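Local coordinates for putative methyl-accepting chemotaxis signal transduction protein (Campylobacter jejuni, PDB 6W3T), which is a putative chemoreceptor whose Cache-type sensor region holds the amino acid norvaline in this crystal and probably passes ligand signals to the chemotaxis machinery, at residues S38-L43 against L157-P162; N77-Y82 against T134-Y139. All coordinates share one frame; numbering follows the deposited sequence. Where two conformers were deposited one is given.

How the interactions relate
Strands 152-162 and 80-84 are antiparallel neighbours in one sheet, and through them the two contacts, whose centres lie about 12 Å apart, meet at the norvaline site. Interaction 1 packs the sheet against the long helix 4-48; interaction 2 joins strand 80-84 to the loop that borders the ligand. Several direct links connect them. Gly-158 N bonds to Tyr-82 O (2.8 Å) within the sheet. Tyr-82 OH bonds to Asp-160 OD1 at 2.6 Å, tying the aromatic wall of the pocket to an acid that receives the ligand amine. On the helix side, Leu-43 CD2 packs on Val-81 CG1 at 3.5 Å, so the apolar layer runs across both strands.

Interaction 1. Residues S38-L43 against L157-P162; sequences SFTRAL and LGVDIP. With NVA (norvaline), chain C.
Phe-39 and Val-159 begin the packing of the long helix 4-48 on the antiparallel sheet of the Cache-type (PDC) sensor module. The axes of segments 38-43 and 157-162 come within 9.6 Å, with N-to-C directions 147° apart. Phe-39 turns CG away from its own nitrogen (chi1 171°), and this carries the ring to Val-159. Phe-39 CE2 lies 3.8 Å from Val-159 CG2, which sits at the ring edge in its plane, while Val-159 CG1 approaches obliquely. Tyr-72 of helix 58-76 meets the same ring edge-to-face. One residue on, Thr-40 has its hydroxyl bonded back to Asn-36 O in the helix, so Thr-40 OG1 merely packs beside Val-159 CG2 at 3.9 Å. Thr-40 O touches Leu-157 CD2 at 3.7 Å. A turn after Phe-39, Leu-43 crosses Leu-157 with its branched end: Leu-43 CD2 reaches Leu-157 CD1 at 3.7 Å, and Leu-43 CG rests equally near Leu-157 CD2. No hydrogen bond spans the interface, which is held by apolar packing. Strand alternation sends Asp-160 to the other face of the sheet, where norvaline N donates a 2.6 Å bond to Asp-160 OD2.

Interaction 2. Residues N77-Y82 against T134-Y139; sequences NALNVY and TVLKQY. With NVA (norvaline), chain C.
With chi1 at -165°, Leu-79 swings its CG away from its own nitrogen and onto Leu-136, while chi1 of -56° sets the Asn-80 amide beside Val-135 and Leu-136. These groups join the start of strand 80-84 to the loop between strands 126-132 and 139-149, at the ligand pocket of the Cache-type domain. The two leucines run past each other in opposite directions, Leu-79 CG touching Leu-136 CD1 at 3.6 Å. Farther along the loop, the Gln-138 amide crosses the end of Leu-79 obliquely, with Gln-138 OE1 3.7 Å from Leu-79 CD1 in a van der Waals contact. Asn-80 divides its amide between two environments. Asn-80 OD1 faces methyl groups, 3.7 Å from Val-135 CG1 and equally far from Leu-136 CD1, and has no polar partner in the model. ND2 donates to Asp-133 OD2 and Asp-160 OD2, two acids whose carboxylates also accept bonds from norvaline. Asp-133 also holds the loop backbone, OD1 accepting Val-135 N in an Asx turn and OD2 accepting Leu-136 N.

The ligand bridges the same elements. Norvaline CD stands 3.7 Å above the Tyr-82 ring plane, over the centre, and Val-135 CG2 approaches norvaline CB at 4.0 Å. Thr-134 N grips norvaline O at 3.0 Å with a nearly straight N-H...O angle of 174°. Lys-137 NZ, in turn, bonds in plane to a lone pair of Thr-134 O at 3.0 Å. The chemistry thus separates into a largely apolar contact between strand and loop, into which Asn-80 OD1 is buried without a polar partner, and a polar layer beside it. There the ligand's amino group, presumably an ammonium, would offset part of the negative charge of the two aspartates, while Asn-80 ND2 adds neutral hydrogen bonds to both, consistent with a site that recognises amino acids.

Interaction 1. Residues S38-L43 against L157-P162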
loop_
_atom_site.group_PDB
_atom_site.type_symbol
_atom_site.label_atom_id
_atom_site.label_comp_id
_atom_site.label_asym_id
_atom_site.label_seq_id
_atom_site.Cartn_x
_atom_site.Cartn_y
_atom_site.Cartn_z
ATOM N N SER A 38 12.068 2.046 -1.190
ATOM C CA SER A 38 13.520 1.894 -1.211
ATOM C C SER A 38 13.947 0.940 -2.313
ATOM O O SER A 38 14.941 1.184 -3.013
ATOM C CB SER A 38 14.034 1.396 0.148
ATOM O OG SER A 38 13.599 2.234 1.203
ATOM N N PHE A 39 13.200 -0.151 -2.482
ATOM C CA PHE A 39 13.443 -1.077 -3.581
ATOM C C PHE A 39 13.397 -0.357 -4.926
ATOM O O PHE A 39 14.277 -0.540 -5.775
ATOM C CB PHE A 39 12.391 -2.178 -3.525
ATOM C CG PHE A 39 12.376 -3.090 -4.714
ATOM C CD1 PHE A 39 13.162 -4.233 -4.736
ATOM C CD2 PHE A 39 11.538 -2.832 -5.794
ATOM C CE1 PHE A 39 13.130 -5.101 -5.830
ATOM C CE2 PHE A 39 11.490 -3.697 -6.895
ATOM C CZ PHE A 39 12.287 -4.830 -6.915
ATOM N N THR A 40 12.361 0.459 -5.132
ATOM C CA THR A 40 12.186 1.132 -6.411
ATOM C C THR A 40 13.304 2.140 -6.643
ATOM O O THR A 40 13.778 2.308 -7.778
ATOM C CB THR A 40 10.814 1.800 -6.443
ATOM O OG1 THR A 40 9.790 0.805 -6.204
ATOM C CG2 THR A 40 10.568 2.486 -7.787
ATOM N N ARG A 41 13.749 2.806 -5.574
ATOM C CA ARG A 41 14.829 3.778 -5.694
ATOM C C ARG A 41 16.146 3.100 -6.050
ATOM O O ARG A 41 16.886 3.587 -6.912
ATOM C CB ARG A 41 14.944 4.569 -4.392
ATOM C CG ARG A 41 16.184 5.428 -4.259
ATOM C CD ARG A 41 15.867 6.707 -3.491
ATOM N NE ARG A 41 14.925 7.553 -4.224
ATOM C CZ ARG A 41 13.634 7.677 -3.927
ATOM N NH1 ARG A 41 13.128 7.024 -2.893
ATOM N NH2 ARG A 41 12.851 8.462 -4.658
ATOM N N ALA A 42 16.448 1.969 -5.411
ATOM C CA ALA A 42 17.647 1.212 -5.760
ATOM C C ALA A 42 17.625 0.780 -7.223
ATOM O O ALA A 42 18.650 0.826 -7.912
ATOM C CB ALA A 42 17.777 -0.009 -4.848
ATOM N N LEU A 43 16.457 0.390 -7.722
ATOM C CA LEU A 43 16.365 -0.079 -9.096
ATOM C C LEU A 43 16.519 1.081 -10.082
ATOM O O LEU A 43 17.188 0.942 -11.111
ATOM C CB LEU A 43 15.038 -0.808 -9.295
ATOM C CG LEU A 43 14.663 -1.262 -10.715
ATOM C CD1 LEU A 43 15.825 -1.956 -11.391
ATOM C CD2 LEU A 43 13.466 -2.194 -10.670
ATOM N N LEU A 157 9.758 3.737 -14.662
ATOM C CA LEU A 157 9.875 2.456 -13.987
ATOM C C LEU A 157 8.573 2.137 -13.270
ATOM O O LEU A 157 7.942 3.028 -12.698
ATOM C CB LEU A 157 11.027 2.516 -12.987
ATOM C CG LEU A 157 11.310 1.316 -12.081
ATOM C CD1 LEU A 157 11.696 0.092 -12.922
ATOM C CD2 LEU A 157 12.434 1.693 -11.126
ATOM N N GLY A 158 8.166 0.879 -13.294
ATOM C CA GLY A 158 6.997 0.448 -12.543
ATOM C C GLY A 158 7.264 -0.842 -11.807
ATOM O O GLY A 158 7.912 -1.746 -12.339
ATOM N N VAL A 159 6.746 -0.926 -10.579
ATOM C CA VAL A 159 6.873 -2.122 -9.750
ATOM C C VAL A 159 5.497 -2.476 -9.187
ATOM O O VAL A 159 4.899 -1.666 -8.470
ATOM C CB VAL A 159 7.877 -1.916 -8.607
ATOM C CG1 VAL A 159 7.864 -3.122 -7.665
ATOM C CG2 VAL A 159 9.296 -1.635 -9.181
ATOM N N ASP A 160 5.003 -3.680 -9.494
ATOM C CA ASP A 160 3.683 -4.121 -9.043
ATOM C C ASP A 160 3.851 -5.102 -7.885
ATOM O O ASP A 160 4.454 -6.170 -8.053
ATOM C CB ASP A 160 2.897 -4.801 -10.168
ATOM C CG ASP A 160 2.578 -3.874 -11.327
ATOM O OD1 ASP A 160 2.706 -2.629 -11.186
ATOM O OD2 ASP A 160 2.168 -4.406 -12.385
ATOM N N ILE A 161 3.315 -4.757 -6.728
ATOM C CA ILE A 161 3.279 -5.652 -5.570
ATOM C C ILE A 161 1.836 -6.095 -5.370
ATOM O O ILE A 161 0.936 -5.247 -5.373
ATOM C CB ILE A 161 3.820 -4.960 -4.304
ATOM C CG1 ILE A 161 5.177 -4.299 -4.596
ATOM C CG2 ILE A 161 3.914 -5.962 -3.104
ATOM C CD1 ILE A 161 6.314 -5.309 -4.868
ATOM N N PRO A 162 1.559 -7.395 -5.228
ATOM C CA PRO A 162 0.177 -7.825 -4.961
ATOM C C PRO A 162 -0.378 -7.135 -3.726
ATOM O O PRO A 162 0.234 -7.155 -2.660
ATOM C CB PRO A 162 0.305 -9.337 -4.745
ATOM C CG PRO A 162 1.515 -9.731 -5.487
ATOM C CD PRO A 162 2.463 -8.541 -5.425
HETATM N N NVA C . 0.211 -3.365 -13.770
HETATM C CA NVA C . 0.513 -2.491 -14.903
HETATM C CB NVA C . 1.427 -3.142 -15.951
HETATM C CG NVA C . 2.072 -2.240 -17.001
HETATM C CD NVA C . 3.047 -3.097 -17.769
HETATM C C NVA C . -0.799 -2.155 -15.584
HETATM O O NVA C . -1.876 -2.758 -15.474
HETATM O OXT NVA C . -0.750 -1.067 -16.407
#

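Interaction 2. Residues N77-Y82 against T134-Y139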
loop_
_atom_site.group_PDB
_atom_site.type_symbol
_atom_site.label_atom_id
_atom_site.label_comp_id
_atom_site.label_asym_id
_atom_site.label_seq_id
_atom_site.Cartn_x
_atom_site.Cartn_y
_atom_site.Cartn_z
ATOM N N ASN A 77 10.214 -10.781 -4.944
ATOM C CA ASN A 77 9.046 -11.531 -5.385
ATOM C C ASN A 77 7.930 -10.581 -5.828
ATOM O O ASN A 77 6.789 -10.656 -5.366
ATOM C CB ASN A 77 8.556 -12.494 -4.294
ATOM C CG ASN A 77 7.493 -13.445 -4.805
ATOM O OD1 ASN A 77 7.495 -13.814 -5.979
ATOM N ND2 ASN A 77 6.563 -13.822 -3.934
ATOM N N ALA A 78 8.278 -9.652 -6.713
ATOM C CA ALA A 78 7.257 -8.786 -7.270
ATOM C C ALA A 78 6.453 -9.541 -8.327
ATOM O O ALA A 78 6.875 -10.572 -8.858
ATOM C CB ALA A 78 7.881 -7.516 -7.867
ATOM N N LEU A 79 5.279 -9.013 -8.637
ATOM C CA LEU A 79 4.486 -9.618 -9.699
ATOM C C LEU A 79 4.993 -9.186 -11.077
ATOM O O LEU A 79 5.198 -10.024 -11.963
ATOM C CB LEU A 79 3.018 -9.248 -9.518
ATOM C CG LEU A 79 2.035 -10.087 -10.333
ATOM C CD1 LEU A 79 1.998 -11.529 -9.805
ATOM C CD2 LEU A 79 0.649 -9.472 -10.321
ATOM N N ASN A 80 5.181 -7.881 -11.272
ATOM C CA ASN A 80 5.710 -7.300 -12.504
ATOM C C ASN A 80 6.697 -6.203 -12.156
ATOM O O ASN A 80 6.483 -5.454 -11.197
ATOM C CB ASN A 80 4.637 -6.654 -13.382
ATOM C CG ASN A 80 3.537 -7.590 -13.747
ATOM O OD1 ASN A 80 3.757 -8.569 -14.464
ATOM N ND2 ASN A 80 2.318 -7.277 -13.293
ATOM N N VAL A 81 7.751 -6.089 -12.964
ATOM C CA VAL A 81 8.670 -4.956 -12.914
ATOM C C VAL A 81 8.967 -4.538 -14.351
ATOM O O VAL A 81 9.272 -5.383 -15.198
ATOM C CB VAL A 81 9.983 -5.289 -12.177
ATOM C CG1 VAL A 81 10.925 -4.064 -12.195
ATOM C CG2 VAL A 81 9.719 -5.784 -10.752
ATOM N N TYR A 82 8.894 -3.240 -14.629
ATOM C CA TYR A 82 8.896 -2.831 -16.026
ATOM C C TYR A 82 9.405 -1.404 -16.174
ATOM O O TYR A 82 9.455 -0.632 -15.214
ATOM C CB TYR A 82 7.496 -2.974 -16.644
ATOM C CG TYR A 82 6.358 -2.520 -15.755
ATOM C CD1 TYR A 82 5.819 -3.369 -14.783
ATOM C CD2 TYR A 82 5.821 -1.244 -15.884
ATOM C CE1 TYR A 82 4.770 -2.950 -13.964
ATOM C CE2 TYR A 82 4.782 -0.818 -15.081
ATOM C CZ TYR A 82 4.264 -1.672 -14.122
ATOM O OH TYR A 82 3.238 -1.234 -13.328
ATOM N N THR A 134 -3.240 -5.404 -15.680
ATOM C CA THR A 134 -3.580 -5.897 -17.018
ATOM C C THR A 134 -2.800 -7.155 -17.380
ATOM O O THR A 134 -3.315 -8.020 -18.095
ATOM C CB THR A 134 -3.305 -4.833 -18.090
ATOM O OG1 THR A 134 -3.750 -3.549 -17.634
ATOM C CG2 THR A 134 -4.041 -5.183 -19.365
ATOM N N VAL A 135 -1.564 -7.281 -16.900
ATOM C CA VAL A 135 -0.692 -8.347 -17.385
ATOM C C VAL A 135 -1.083 -9.695 -16.786
ATOM O O VAL A 135 -1.267 -10.678 -17.510
ATOM C CB VAL A 135 0.784 -8.003 -17.106
ATOM C CG1 VAL A 135 1.696 -9.165 -17.530
ATOM C CG2 VAL A 135 1.166 -6.693 -17.825
ATOM N N LEU A 136 -1.196 -9.785 -15.462
ATOM C CA LEU A 136 -1.474 -11.068 -14.833
ATOM C C LEU A 136 -2.821 -11.134 -14.124
ATOM O O LEU A 136 -3.121 -12.157 -13.497
ATOM C CB LEU A 136 -0.350 -11.429 -13.855
ATOM C CG LEU A 136 0.996 -11.641 -14.557
ATOM C CD1 LEU A 136 2.105 -11.788 -13.529
ATOM C CD2 LEU A 136 0.952 -12.857 -15.468
ATOM N N LYS A 137 -3.647 -10.091 -14.223
ATOM C CA LYS A 137 -5.015 -10.113 -13.709
ATOM C C LYS A 137 -5.037 -10.431 -12.212
ATOM O O LYS A 137 -5.804 -11.271 -11.741
ATOM C CB LYS A 137 -5.884 -11.108 -14.489
ATOM C CG LYS A 137 -5.594 -11.208 -15.983
ATOM C CD LYS A 137 -6.054 -9.983 -16.732
ATOM C CE LYS A 137 -5.957 -10.212 -18.241
ATOM N NZ LYS A 137 -6.056 -8.926 -19.000
ATOM N N GLN A 138 -4.157 -9.769 -11.466
ATOM C CA GLN A 138 -4.194 -9.785 -10.010
ATOM C C GLN A 138 -4.230 -8.349 -9.517
ATOM O O GLN A 138 -3.758 -7.430 -10.202
ATOM C CB GLN A 138 -2.996 -10.521 -9.431
ATOM C CG GLN A 138 -2.847 -11.931 -9.973
ATOM C CD GLN A 138 -1.671 -12.665 -9.386
ATOM O OE1 GLN A 138 -1.255 -12.396 -8.259
ATOM N NE2 GLN A 138 -1.121 -13.602 -10.145
ATOM N N TYR A 139 -4.822 -8.149 -8.343
ATOM C CA TYR A 139 -4.850 -6.812 -7.764
ATOM C C TYR A 139 -3.461 -6.455 -7.254
ATOM O O TYR A 139 -2.789 -7.274 -6.613
ATOM C CB TYR A 139 -5.896 -6.725 -6.642
ATOM C CG TYR A 139 -7.289 -6.687 -7.202
ATOM C CD1 TYR A 139 -7.846 -5.495 -7.637
ATOM C CD2 TYR A 139 -8.023 -7.859 -7.367
ATOM C CE1 TYR A 139 -9.118 -5.463 -8.190
ATOM C CE2 TYR A 139 -9.295 -7.836 -7.918
ATOM C CZ TYR A 139 -9.838 -6.633 -8.321
ATOM O OH TYR A 139 -11.093 -6.600 -8.872
HETATM N N NVA C . 0.211 -3.365 -13.770
HETATM C CA NVA C . 0.513 -2.491 -14.903
HETATM C CB NVA C . 1.427 -3.142 -15.951
HETATM C CG NVA C . 2.072 -2.240 -17.001
HETATM C CD NVA C . 3.047 -3.097 -17.769
HETATM C C NVA C . -0.799 -2.155 -15.584
HETATM O O NVA C . -1.876 -2.758 -15.474
HETATM O OXT NVA C . -0.750 -1.067 -16.407
#